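Local coordinates for protein TetR-like transcriptional regulator (Rhodococcus, PDB 3F1B) that probably binds promoter DNA as a dimer and regulates transcription, as other TetR-family regulators do, at residues 22-27 with 67-72; 39-42 with 47-50; 97-102 with 170-175; 139-144 with 156-161; 162-167 with 184-189. All coordinates share one frame; numbering follows the deposited sequence.

Contact 1 of 5, residues 22-27 with 67-72; sequences AAVDVF and QREGLR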
# COMPACT_ATOMS: atom_id res chain seq x y z
N ALA A 22 6.59 21.11 -8.19
CA ALA A 22 6.65 20.57 -9.54
C ALA A 22 7.09 19.10 -9.54
O ALA A 22 6.70 18.34 -10.42
CB ALA A 22 7.62 21.40 -10.36
N ALA A 23 7.93 18.74 -8.57
CA ALA A 23 8.45 17.38 -8.43
C ALA A 23 7.31 16.53 -7.96
O ALA A 23 7.18 15.37 -8.40
CB ALA A 23 9.56 17.33 -7.40
N VAL A 24 6.49 17.08 -7.08
CA VAL A 24 5.37 16.36 -6.54
C VAL A 24 4.44 15.95 -7.70
O VAL A 24 4.13 14.75 -7.88
CB VAL A 24 4.66 17.12 -5.40
CG1 VAL A 24 3.37 16.46 -5.01
CG2 VAL A 24 5.51 17.07 -4.18
N ASP A 25 4.02 16.95 -8.47
CA ASP A 25 3.30 16.74 -9.74
C ASP A 25 3.84 15.55 -10.52
O ASP A 25 3.20 14.49 -10.62
CB ASP A 25 3.44 17.98 -10.63
CG ASP A 25 2.78 19.21 -10.04
OD1 ASP A 25 2.67 20.22 -10.77
OD2 ASP A 25 2.38 19.19 -8.84
N VAL A 26 5.05 15.72 -11.03
CA VAL A 26 5.63 14.74 -11.90
C VAL A 26 5.74 13.38 -11.21
O VAL A 26 5.50 12.35 -11.84
CB VAL A 26 6.98 15.21 -12.49
CG1 VAL A 26 7.35 14.34 -13.68
CG2 VAL A 26 6.91 16.68 -12.92
N PHE A 27 6.10 13.34 -9.93
CA PHE A 27 6.22 12.05 -9.27
C PHE A 27 4.84 11.37 -9.11
O PHE A 27 4.72 10.15 -9.29
CB PHE A 27 6.88 12.18 -7.91
CG PHE A 27 8.36 12.28 -7.96
CD1 PHE A 27 9.12 11.34 -8.68
CD2 PHE A 27 9.03 13.29 -7.22
CE1 PHE A 27 10.52 11.44 -8.71
CE2 PHE A 27 10.40 13.41 -7.22
CZ PHE A 27 11.17 12.47 -7.98
N GLN A 67 10.39 14.05 2.19
CA GLN A 67 10.54 14.75 3.45
C GLN A 67 9.45 15.84 3.66
O GLN A 67 8.81 15.87 4.71
CB GLN A 67 11.93 15.38 3.48
CG GLN A 67 12.99 14.47 4.01
CD GLN A 67 12.96 14.42 5.54
OE1 GLN A 67 12.93 13.34 6.14
NE2 GLN A 67 12.97 15.59 6.18
N ARG A 68 9.27 16.73 2.67
CA ARG A 68 8.34 17.83 2.76
C ARG A 68 6.86 17.37 2.84
O ARG A 68 6.11 17.83 3.71
CB ARG A 68 8.51 18.81 1.61
CG ARG A 68 7.70 20.11 1.87
CD ARG A 68 7.76 21.12 0.76
NE ARG A 68 6.93 20.65 -0.34
CZ ARG A 68 6.54 21.37 -1.38
NH1 ARG A 68 6.88 22.68 -1.52
NH2 ARG A 68 5.77 20.76 -2.29
N GLU A 69 6.41 16.53 1.91
CA GLU A 69 5.04 16.03 2.01
C GLU A 69 4.78 15.21 3.32
O GLU A 69 3.71 15.35 3.94
CB GLU A 69 4.68 15.24 0.75
CG GLU A 69 4.99 16.04 -0.55
CD GLU A 69 4.49 17.49 -0.50
OE1 GLU A 69 3.49 17.78 0.16
OE2 GLU A 69 5.09 18.38 -1.14
N GLY A 70 5.77 14.44 3.77
CA GLY A 70 5.69 13.74 5.08
C GLY A 70 5.43 14.70 6.23
O GLY A 70 4.66 14.41 7.13
N LEU A 71 6.08 15.86 6.19
CA LEU A 71 5.89 16.89 7.19
C LEU A 71 4.47 17.43 7.19
O LEU A 71 3.92 17.65 8.26
CB LEU A 71 6.83 18.06 6.94
CG LEU A 71 8.08 18.23 7.77
CD1 LEU A 71 9.13 19.09 6.98
CD2 LEU A 71 7.68 18.86 9.09
N ARG A 72 3.89 17.67 6.01
CA ARG A 72 2.56 18.28 5.99
C ARG A 72 1.63 17.23 6.51
O ARG A 72 0.63 17.53 7.17
CB ARG A 72 2.13 18.74 4.60
CG ARG A 72 3.08 19.69 3.99
CD ARG A 72 2.98 19.62 2.48
NE ARG A 72 3.49 20.85 1.89
CZ ARG A 72 3.33 21.19 0.61
NH1 ARG A 72 3.83 22.35 0.20
NH2 ARG A 72 2.68 20.39 -0.25

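Contact 2 of 5, residues 39-42 with 47-50; sequences AIAA and SKPM. With SO4 (sulfate ion), chain C.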
# COMPACT_ATOMS: atom_id res chain seq x y z
N ALA A 39 11.47 16.38 -17.03
CA ALA A 39 10.08 16.73 -16.90
C ALA A 39 9.85 17.61 -15.67
O ALA A 39 9.11 18.60 -15.75
CB ALA A 39 9.25 15.47 -16.84
N ILE A 40 10.50 17.29 -14.55
CA ILE A 40 10.42 18.17 -13.37
C ILE A 40 10.90 19.59 -13.68
O ILE A 40 10.19 20.54 -13.35
CB ILE A 40 11.17 17.63 -12.13
CG1 ILE A 40 10.52 16.35 -11.60
CG2 ILE A 40 11.18 18.68 -11.03
CD1 ILE A 40 11.46 15.51 -10.69
N ALA A 41 12.10 19.73 -14.28
CA ALA A 41 12.68 21.07 -14.68
C ALA A 41 11.73 21.90 -15.54
O ALA A 41 11.54 23.08 -15.26
CB ALA A 41 14.03 20.93 -15.37
N ALA A 42 11.14 21.29 -16.57
CA ALA A 42 10.07 21.97 -17.35
C ALA A 42 8.89 22.45 -16.49
O ALA A 42 8.46 23.61 -16.64
CB ALA A 42 9.58 21.09 -18.49
N SER A 47 15.70 25.95 -15.29
CA SER A 47 16.62 25.23 -16.15
C SER A 47 16.98 23.88 -15.48
O SER A 47 16.89 23.75 -14.26
CB SER A 47 17.86 26.08 -16.42
OG SER A 47 18.99 25.39 -15.96
N LYS A 48 17.37 22.90 -16.30
CA LYS A 48 17.78 21.58 -15.81
C LYS A 48 19.11 21.69 -15.01
O LYS A 48 19.19 21.16 -13.89
CB LYS A 48 17.87 20.59 -16.97
CG LYS A 48 17.88 19.14 -16.58
CD LYS A 48 17.74 18.25 -17.83
CE LYS A 48 17.82 16.72 -17.51
NZ LYS A 48 18.35 15.92 -18.70
N PRO A 49 20.13 22.38 -15.57
CA PRO A 49 21.32 22.69 -14.78
C PRO A 49 20.99 23.30 -13.40
O PRO A 49 21.65 22.95 -12.41
CB PRO A 49 22.08 23.71 -15.65
CG PRO A 49 21.64 23.46 -17.05
CD PRO A 49 20.32 22.69 -17.00
N MSE A 50 20.00 24.20 -13.36
CA MSE A 50 19.53 24.80 -12.12
C MSE A 50 19.10 23.77 -11.11
O MSE A 50 19.60 23.77 -9.97
CB MSE A 50 18.35 25.71 -12.40
CG MSE A 50 18.70 27.16 -12.44
SE MSE A 50 19.03 27.71 -10.60
CE MSE A 50 17.15 27.72 -10.00
S SO4 C . 16.70 12.73 -16.48
O1 SO4 C . 15.77 13.69 -17.06
O2 SO4 C . 17.97 13.45 -16.35
O3 SO4 C . 16.22 12.25 -15.18
O4 SO4 C . 16.87 11.58 -17.36

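Contact 3 of 5, residues 97-102 with 170-175; sequences GFLGFV and DRVAGG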
# COMPACT_ATOMS: atom_id res chain seq x y z
N GLY A 97 -8.11 14.94 10.39
CA GLY A 97 -6.94 15.65 9.87
C GLY A 97 -6.26 14.93 8.69
O GLY A 97 -6.07 15.51 7.61
N PHE A 98 -5.93 13.65 8.90
CA PHE A 98 -5.45 12.75 7.84
C PHE A 98 -6.32 12.80 6.60
O PHE A 98 -5.80 12.98 5.48
CB PHE A 98 -5.41 11.31 8.38
CG PHE A 98 -5.26 10.25 7.35
CD1 PHE A 98 -4.31 10.36 6.34
CD2 PHE A 98 -6.00 9.10 7.44
CE1 PHE A 98 -4.17 9.37 5.43
CE2 PHE A 98 -5.86 8.09 6.53
CZ PHE A 98 -4.94 8.22 5.53
N LEU A 99 -7.62 12.57 6.78
CA LEU A 99 -8.49 12.51 5.64
C LEU A 99 -8.72 13.86 4.93
O LEU A 99 -8.85 13.90 3.69
CB LEU A 99 -9.80 11.85 5.99
CG LEU A 99 -9.72 10.34 6.21
CD1 LEU A 99 -11.09 9.95 6.76
CD2 LEU A 99 -9.35 9.54 4.91
N GLY A 100 -8.76 14.95 5.70
CA GLY A 100 -8.86 16.32 5.14
C GLY A 100 -7.61 16.69 4.35
O GLY A 100 -7.68 17.32 3.28
N PHE A 101 -6.45 16.26 4.85
CA PHE A 101 -5.19 16.49 4.13
C PHE A 101 -5.11 15.75 2.76
O PHE A 101 -4.61 16.28 1.75
CB PHE A 101 -4.03 16.04 5.01
CG PHE A 101 -2.73 15.90 4.25
CD1 PHE A 101 -1.89 17.00 4.08
CD2 PHE A 101 -2.34 14.67 3.71
CE1 PHE A 101 -0.69 16.86 3.39
CE2 PHE A 101 -1.12 14.55 3.01
CZ PHE A 101 -0.32 15.65 2.86
N VAL A 102 -5.58 14.53 2.73
CA VAL A 102 -5.53 13.72 1.53
C VAL A 102 -6.47 14.38 0.50
O VAL A 102 -6.15 14.50 -0.68
CB VAL A 102 -5.98 12.31 1.92
CG1 VAL A 102 -6.61 11.60 0.75
CG2 VAL A 102 -4.81 11.53 2.54
N ASP A 170 -7.17 6.69 -0.16
CA ASP A 170 -7.11 6.60 -1.66
C ASP A 170 -8.38 7.06 -2.35
O ASP A 170 -8.35 7.80 -3.29
CB ASP A 170 -6.91 5.16 -2.13
CG ASP A 170 -5.58 4.94 -2.81
OD1 ASP A 170 -4.79 5.91 -2.93
OD2 ASP A 170 -5.33 3.76 -3.25
N ARG A 171 -9.51 6.56 -1.88
CA ARG A 171 -10.78 6.96 -2.45
C ARG A 171 -11.16 8.41 -2.08
O ARG A 171 -11.74 9.10 -2.90
CB ARG A 171 -11.87 5.98 -2.03
CG ARG A 171 -11.68 4.59 -2.59
CD ARG A 171 -11.99 4.50 -4.07
NE ARG A 171 -11.25 3.39 -4.67
CZ ARG A 171 -11.79 2.30 -5.23
NH1 ARG A 171 -13.12 2.11 -5.31
NH2 ARG A 171 -10.98 1.38 -5.74
N VAL A 172 -10.86 8.86 -0.86
CA VAL A 172 -10.98 10.26 -0.53
C VAL A 172 -10.11 11.12 -1.48
O VAL A 172 -10.63 12.01 -2.12
CB VAL A 172 -10.65 10.52 0.97
CG1 VAL A 172 -10.42 11.99 1.23
CG2 VAL A 172 -11.75 9.98 1.85
N ALA A 173 -8.82 10.83 -1.63
CA ALA A 173 -7.97 11.60 -2.58
C ALA A 173 -8.58 11.65 -3.96
O ALA A 173 -8.42 12.61 -4.67
CB ALA A 173 -6.58 11.02 -2.65
N GLY A 174 -9.27 10.60 -4.37
CA GLY A 174 -9.82 10.53 -5.75
C GLY A 174 -11.20 11.12 -5.83
O GLY A 174 -11.82 11.09 -6.89
N GLY A 175 -11.67 11.63 -4.69
CA GLY A 175 -12.95 12.36 -4.56
C GLY A 175 -14.19 11.48 -4.65
O GLY A 175 -15.29 11.97 -4.88

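Contact 4 of 5, residues 139-144 with 156-161; sequences HLLESS and LIAIAL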
# COMPACT_ATOMS: atom_id res chain seq x y z
N HIS A 139 -1.87 2.13 21.01
CA HIS A 139 -1.86 2.80 22.31
C HIS A 139 -3.17 3.54 22.54
O HIS A 139 -3.72 3.45 23.62
CB HIS A 139 -0.75 3.84 22.43
CG HIS A 139 0.64 3.28 22.50
ND1 HIS A 139 1.77 4.07 22.36
CD2 HIS A 139 1.10 2.02 22.73
CE1 HIS A 139 2.86 3.33 22.50
NE2 HIS A 139 2.48 2.08 22.72
N LEU A 140 -3.67 4.29 21.57
CA LEU A 140 -4.92 4.98 21.88
C LEU A 140 -6.12 4.05 21.92
O LEU A 140 -7.05 4.26 22.71
CB LEU A 140 -5.14 6.20 21.01
CG LEU A 140 -5.73 6.04 19.64
CD1 LEU A 140 -7.27 5.79 19.74
CD2 LEU A 140 -5.41 7.33 18.92
N LEU A 141 -6.10 3.00 21.10
CA LEU A 141 -7.14 1.98 21.20
C LEU A 141 -7.04 1.34 22.59
O LEU A 141 -8.05 1.07 23.20
CB LEU A 141 -7.06 0.93 20.06
CG LEU A 141 -7.43 1.42 18.66
CD1 LEU A 141 -7.22 0.31 17.67
CD2 LEU A 141 -8.85 1.98 18.55
N GLU A 142 -5.83 1.15 23.10
CA GLU A 142 -5.67 0.64 24.46
C GLU A 142 -6.13 1.68 25.50
O GLU A 142 -6.96 1.38 26.37
CB GLU A 142 -4.23 0.21 24.73
CG GLU A 142 -4.12 -0.76 25.92
CD GLU A 142 -3.15 -1.92 25.67
OE1 GLU A 142 -2.39 -1.88 24.66
OE2 GLU A 142 -3.15 -2.89 26.48
N SER A 143 -5.59 2.89 25.36
CA SER A 143 -6.03 4.10 26.08
C SER A 143 -7.55 4.28 26.10
O SER A 143 -8.09 5.01 26.92
CB SER A 143 -5.36 5.34 25.46
OG SER A 143 -5.20 6.40 26.40
N SER A 144 -8.27 3.61 25.21
CA SER A 144 -9.70 3.59 25.34
C SER A 144 -10.11 2.55 26.39
O SER A 144 -9.78 2.73 27.56
CB SER A 144 -10.39 3.34 24.02
OG SER A 144 -11.77 3.20 24.26
N LEU A 156 -3.31 -5.40 16.59
CA LEU A 156 -4.01 -6.06 15.49
C LEU A 156 -5.19 -5.25 14.92
O LEU A 156 -5.35 -5.10 13.69
CB LEU A 156 -4.44 -7.45 15.96
CG LEU A 156 -5.22 -8.40 15.08
CD1 LEU A 156 -4.77 -8.44 13.59
CD2 LEU A 156 -5.16 -9.79 15.70
N ILE A 157 -6.02 -4.72 15.82
CA ILE A 157 -7.01 -3.75 15.45
C ILE A 157 -6.27 -2.53 14.85
O ILE A 157 -6.66 -2.02 13.78
CB ILE A 157 -7.89 -3.32 16.65
CG1 ILE A 157 -8.43 -4.54 17.37
CG2 ILE A 157 -9.02 -2.34 16.22
CD1 ILE A 157 -9.33 -5.42 16.52
N ALA A 158 -5.16 -2.13 15.46
CA ALA A 158 -4.46 -0.96 14.91
C ALA A 158 -4.05 -1.13 13.50
O ALA A 158 -4.16 -0.22 12.70
CB ALA A 158 -3.25 -0.55 15.76
N ILE A 159 -3.51 -2.29 13.19
CA ILE A 159 -2.97 -2.53 11.86
C ILE A 159 -4.12 -2.56 10.88
O ILE A 159 -4.03 -1.97 9.81
CB ILE A 159 -2.24 -3.90 11.81
CG1 ILE A 159 -0.97 -3.87 12.68
CG2 ILE A 159 -1.89 -4.28 10.37
CD1 ILE A 159 -0.56 -5.29 13.35
N ALA A 160 -5.19 -3.29 11.22
CA ALA A 160 -6.36 -3.33 10.35
C ALA A 160 -6.96 -1.92 10.10
O ALA A 160 -7.33 -1.62 8.96
CB ALA A 160 -7.40 -4.20 10.94
N LEU A 161 -7.10 -1.10 11.16
CA LEU A 161 -7.60 0.30 11.05
C LEU A 161 -6.70 1.19 10.17
O LEU A 161 -7.17 2.06 9.42
CB LEU A 161 -7.66 0.92 12.45
CG LEU A 161 -8.66 2.04 12.88
CD1 LEU A 161 -8.06 3.13 13.76
CD2 LEU A 161 -9.56 2.72 11.74

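Contact 5 of 5, residues 162-167 with 184-189; sequences VGAGEA and DLLESL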
# COMPACT_ATOMS: atom_id res chain seq x y z
N VAL A 162 -5.38 0.99 10.25
CA VAL A 162 -4.48 1.82 9.44
C VAL A 162 -4.52 1.41 7.97
O VAL A 162 -4.52 2.27 7.05
CB VAL A 162 -3.02 1.76 9.98
CG1 VAL A 162 -2.01 2.38 8.96
CG2 VAL A 162 -2.96 2.51 11.33
N GLY A 163 -4.56 0.09 7.76
CA GLY A 163 -4.71 -0.43 6.44
C GLY A 163 -6.00 0.04 5.84
O GLY A 163 -6.04 0.39 4.68
N ALA A 164 -7.08 0.02 6.62
CA ALA A 164 -8.38 0.49 6.15
C ALA A 164 -8.35 2.00 5.80
O ALA A 164 -8.85 2.40 4.78
CB ALA A 164 -9.49 0.16 7.18
N GLY A 165 -7.72 2.79 6.66
CA GLY A 165 -7.53 4.21 6.48
C GLY A 165 -6.74 4.54 5.24
O GLY A 165 -7.04 5.54 4.54
N GLU A 166 -5.74 3.70 4.95
CA GLU A 166 -4.90 3.92 3.77
C GLU A 166 -5.72 3.72 2.55
O GLU A 166 -5.69 4.57 1.69
CB GLU A 166 -3.76 2.94 3.74
CG GLU A 166 -2.68 3.31 4.72
CD GLU A 166 -1.61 2.25 4.80
OE1 GLU A 166 -1.92 1.06 4.98
OE2 GLU A 166 -0.45 2.59 4.72
N ALA A 167 -6.49 2.63 2.49
CA ALA A 167 -7.23 2.36 1.26
C ALA A 167 -8.36 3.36 1.09
O ALA A 167 -8.73 3.70 -0.02
CB ALA A 167 -7.77 0.93 1.25
N ASP A 184 -16.30 8.59 9.38
CA ASP A 184 -17.37 7.86 10.06
C ASP A 184 -17.16 6.35 10.06
O ASP A 184 -17.25 5.70 11.11
CB ASP A 184 -18.71 8.19 9.40
CG ASP A 184 -19.36 9.41 10.01
OD1 ASP A 184 -18.84 9.91 11.04
OD2 ASP A 184 -20.41 9.89 9.48
N LEU A 185 -16.87 5.81 8.87
CA LEU A 185 -16.65 4.39 8.70
C LEU A 185 -15.44 3.92 9.50
O LEU A 185 -15.47 2.85 10.12
CB LEU A 185 -16.41 4.08 7.23
CG LEU A 185 -16.00 2.62 7.03
CD1 LEU A 185 -17.06 1.70 7.65
CD2 LEU A 185 -15.77 2.29 5.57
N LEU A 186 -14.38 4.70 9.47
CA LEU A 186 -13.18 4.35 10.19
C LEU A 186 -13.35 4.44 11.70
O LEU A 186 -12.72 3.67 12.42
CB LEU A 186 -12.04 5.24 9.72
CG LEU A 186 -11.11 4.78 8.57
CD1 LEU A 186 -11.37 3.41 7.89
CD2 LEU A 186 -10.84 5.90 7.55
N GLU A 187 -14.17 5.37 12.18
CA GLU A 187 -14.35 5.46 13.62
C GLU A 187 -15.04 4.19 14.11
O GLU A 187 -14.68 3.65 15.16
CB GLU A 187 -15.19 6.66 14.07
CG GLU A 187 -14.54 8.01 13.89
CD GLU A 187 -15.53 9.14 14.12
OE1 GLU A 187 -15.67 10.02 13.21
OE2 GLU A 187 -16.18 9.13 15.20
N SER A 188 -16.05 3.73 13.39
CA SER A 188 -16.82 2.60 13.92
C SER A 188 -16.14 1.24 13.66
O SER A 188 -16.26 0.31 14.45
CB SER A 188 -18.27 2.64 13.46
OG SER A 188 -18.35 2.35 12.07
N LEU A 189 -15.43 1.12 12.55
CA LEU A 189 -14.56 -0.02 12.37
C LEU A 189 -13.65 -0.17 13.59
O LEU A 189 -13.38 -1.28 14.04
CB LEU A 189 -13.74 0.21 11.12
CG LEU A 189 -12.68 -0.75 10.64
CD1 LEU A 189 -12.39 -0.39 9.21
CD2 LEU A 189 -11.39 -0.72 11.48

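Contact 1 of 5, residues 22-27 with 67-72
Val24 and Glu69 meet through the way each is turned about its first side-chain bonds. In Val24, CG1 lies anti to the backbone N (chi1 170°), which leaves CG2 as the methyl that reaches helix 58-77. In Glu69, CG lies beside the backbone N and the chain bends again at chi2 (-47°). The carboxylate is thereby curled toward the two arginines of its own helix. The two side chains meet at a slant. CG2 of Val24 rests against Glu69 OE2 at 3.3 Å and against Glu69 CG at 3.8 Å. Helix 12-30 opens the DNA-binding domain. Helix 58-77 is the long helix that joins this domain to the helical core in TetR-family proteins, and the contact lies buried between them. A salt-bridge network holds the carboxylate against the methyl. Arg68 grips Glu69 side-on, with both nitrogens on one oxygen. Its NH2 reaches OE2 of Glu69 at 2.7 Å, nearly in line with the C-O bond. Its NE reaches the same OE2 at 3.0 Å from above the carboxylate plane. That oxygen lies in the guanidinium plane of Arg68. The other oxygen, OE1 of Glu69, takes a weak bond from Arg72 NH2 at 2.8 Å. Arg72 NH1 sits over the centre of the Arg68 guanidinium, 3.3 Å above its plane. The shared carboxylate probably offsets the charge of the two neighbouring guanidinium groups. Arg68 NH2 also makes a salt bridge to Asp21, one turn before Val24 on helix 12-30. Ser108 and Leu112 of helix 106-115 touch Glu69.

Contact 2 of 5, residues 39-42 with 47-50
Ala41 points its methyl toward the start of the next helix, while Lys48 runs past it. CB of Ala41 sits over the Lys48 backbone, 3.8 Å from Lys48 CA, and not against the long side chain. The two CB atoms, of Ala41 and Lys48, are 4.2 Å apart. The carbonyl O of Ser47 is a little further off than Lys48 CA, 4.2 Å from Ala41 CB. A small residue at Ala41 lets the backbones come close, with the CA atoms of Ala41 and Lys48 5.2 Å apart. Lys48 sets off alongside the contact and then leads away. Its CG is anti to the backbone N (chi1 -163°) and the rest of the chain is extended, which carries NZ back to the N-terminal end of helix 37-43. There NZ makes a salt bridge with Asp38 and a weak hydrogen bond to O2 of a sulfate, 3.4 Å from NZ. The backbone N atoms of Met37 and Asp38 also hold this sulfate. A leucine in place of Lys48 would probably leave Asp38 without its salt-bridge partner and the sulfate with one donor fewer. Ser47 turns its side chain away from Ala41 and is the N-cap of helix 48-54. Its OG accepts from the backbone N of selenomethionine Met50 at 3.0 Å, in a nearly straight bond (166°). The sulfate probably came from the crystallisation liquor, and its place by a helix start may resemble that of a DNA phosphate. Two short helices joined by a tight turn, with a small residue at their closest approach, are typical of the helix-turn-helix predicted here.

Contact 3 of 5, residues 97-102 with 170-175
Val102 and Val172 lead a contact whose side-chain pairs are all apolar. Three such pairs meet. CG1 of Val102 touches CG1 of Val172 at 3.9 Å. The same Val102 CG1 presses closely on CB of Ala173, at 3.4 Å. Leu99 crosses Val172 at about a right angle, with Leu99 CD2 on CG2 of Val172 at 3.9 Å. A second group of contacts joins side chains to backbone. Val102 CG1 lies 3.3 Å from the N of Ala173. CG1 of Val172, anti to its own backbone N (chi1 165°), is directed at the Leu99 carbonyl O, 3.5 Å away. These short distances make the fit tight, with the CA atoms of Val102 and Ala173 only 5.2 Å apart. The third kind is local. Gly175 ends helix 153-173 in a Schellman motif, with positive phi and a 2.8 Å bond from its N to Val172 O. Val179, Ala182 and Ala183 of helix 179-196 cover Leu99, and Trp109 of helix 106-115 lies on Val102. On the far side of helix 153-173, Arg171 makes a salt bridge to Asp131 of the second subunit. Helix 87-104 thus packs against the end of a dimer-contacting helix.

Contact 4 of 5, residues 139-144 with 156-161
Leu141 and Ile157 form the tight part of this contact. A single methyl does the work on the first helix. CD1 of Leu141 comes within 3.5 Å of CG2 of Ile157 and 3.8 Å of Ile157 CB. The two side chains cross at about a right angle, and the leucine end butts against the branched carbon of the isoleucine. The Ile157 torsions suit this. CG2 is anti to the backbone N, while CG1 lies beside that N (chi1 -50°) and carries CD1 away from Leu141. CD1 of Leu141 also reaches the backbone of the second helix, 3.9 Å from Ala158 N. Packing slackens from there. Ala158 CB is 4.5 Å from Leu141 CD1. The side chain of Leu161, one turn further on, comes no nearer to residues 139-144 than 4.9 Å, and it packs instead on Leu91, Leu189 and Ala190. The CA atoms of Leu141 and Ala158 stay 7.4 Å apart, so the helices are bridged by a side chain and not by close backbones. The outer side of residues 139-144 is solvent-facing, with His139, Glu142 and Ser143 exposed. Trp191 of helix 179-196 and Phe154 of helix 153-173 cover Leu141. Leu185 of the second subunit lies on Ile157. Helix 126-143 and helix 153-173 are thus joined inside the C-terminal core, next to the dimer interface. Only carbon contacts link the side chains of the two segments. The hold therefore probably rests on shape and on exclusion of water.

Contact 5 of 5, residues 162-167 with 184-189
Ala164 and Leu186 meet with no ring, amide or carboxylate between them, so this contact has no stacked faces and no edges. The Glu166 carboxylate lies off the contact. That side chain starts on the other side of its helix and makes a salt bridge to Arg130. What touches is mostly methyl on methyl. CB of Ala164 is the methyl the first helix offers, and two leucines close on it. Leu186 CD1 lies 3.8 Å from it, and CD1 of Leu189 lies 3.6 Å from that same Ala164 CB. The other methyl of Leu186, CD2, rests on the bare backbone of Gly165, 3.9 Å from its CA. Leu186 thus straddles two neighbouring residues. It does so in an unusual shape, with CD1 nearly eclipsing CA (chi2 1°), which may mean some strain or an uncertain fit of this side chain. An alanine in place of Leu186 would probably open a gap over Gly165 and leave Ala164 with Leu189 as its one partner among residues 184-189. The helix segments run antiparallel at 170°, with their axes 10.3 Å apart. On the other subunit, Ala160 packs against Ala164, and Leu156 against Leu185. Leu95 of helix 87-104 covers Leu186. Two antiparallel helices that meet their counterparts in a second copy are typical of the four-helix dimer interface of TetR-family C-terminal domains.

How the contacts relate
From the N terminus, contact 1 closes the first large loop, from helix 12-30 to helix 58-77. Contact 2 is nested inside it and joins helices 37-43 and 48-54. The two touch through Val26 and Ile40, which ties the helix-turn-helix to the helix before it. Contact 3 then closes a long loop from helix 87-104 to the end of helix 153-173. It touches contact 1 through Phe101 and Arg72, so the long helix 58-77 meets the C-terminal core there. Contact 4 is nested in this loop. Contact 5 crosses contact 3 and follows contact 4. Contacts 3, 4 and 5 share helix 153-173, and all reach the second subunit. Contacts 2 and 4 lie about 45 Å apart, centre to centre.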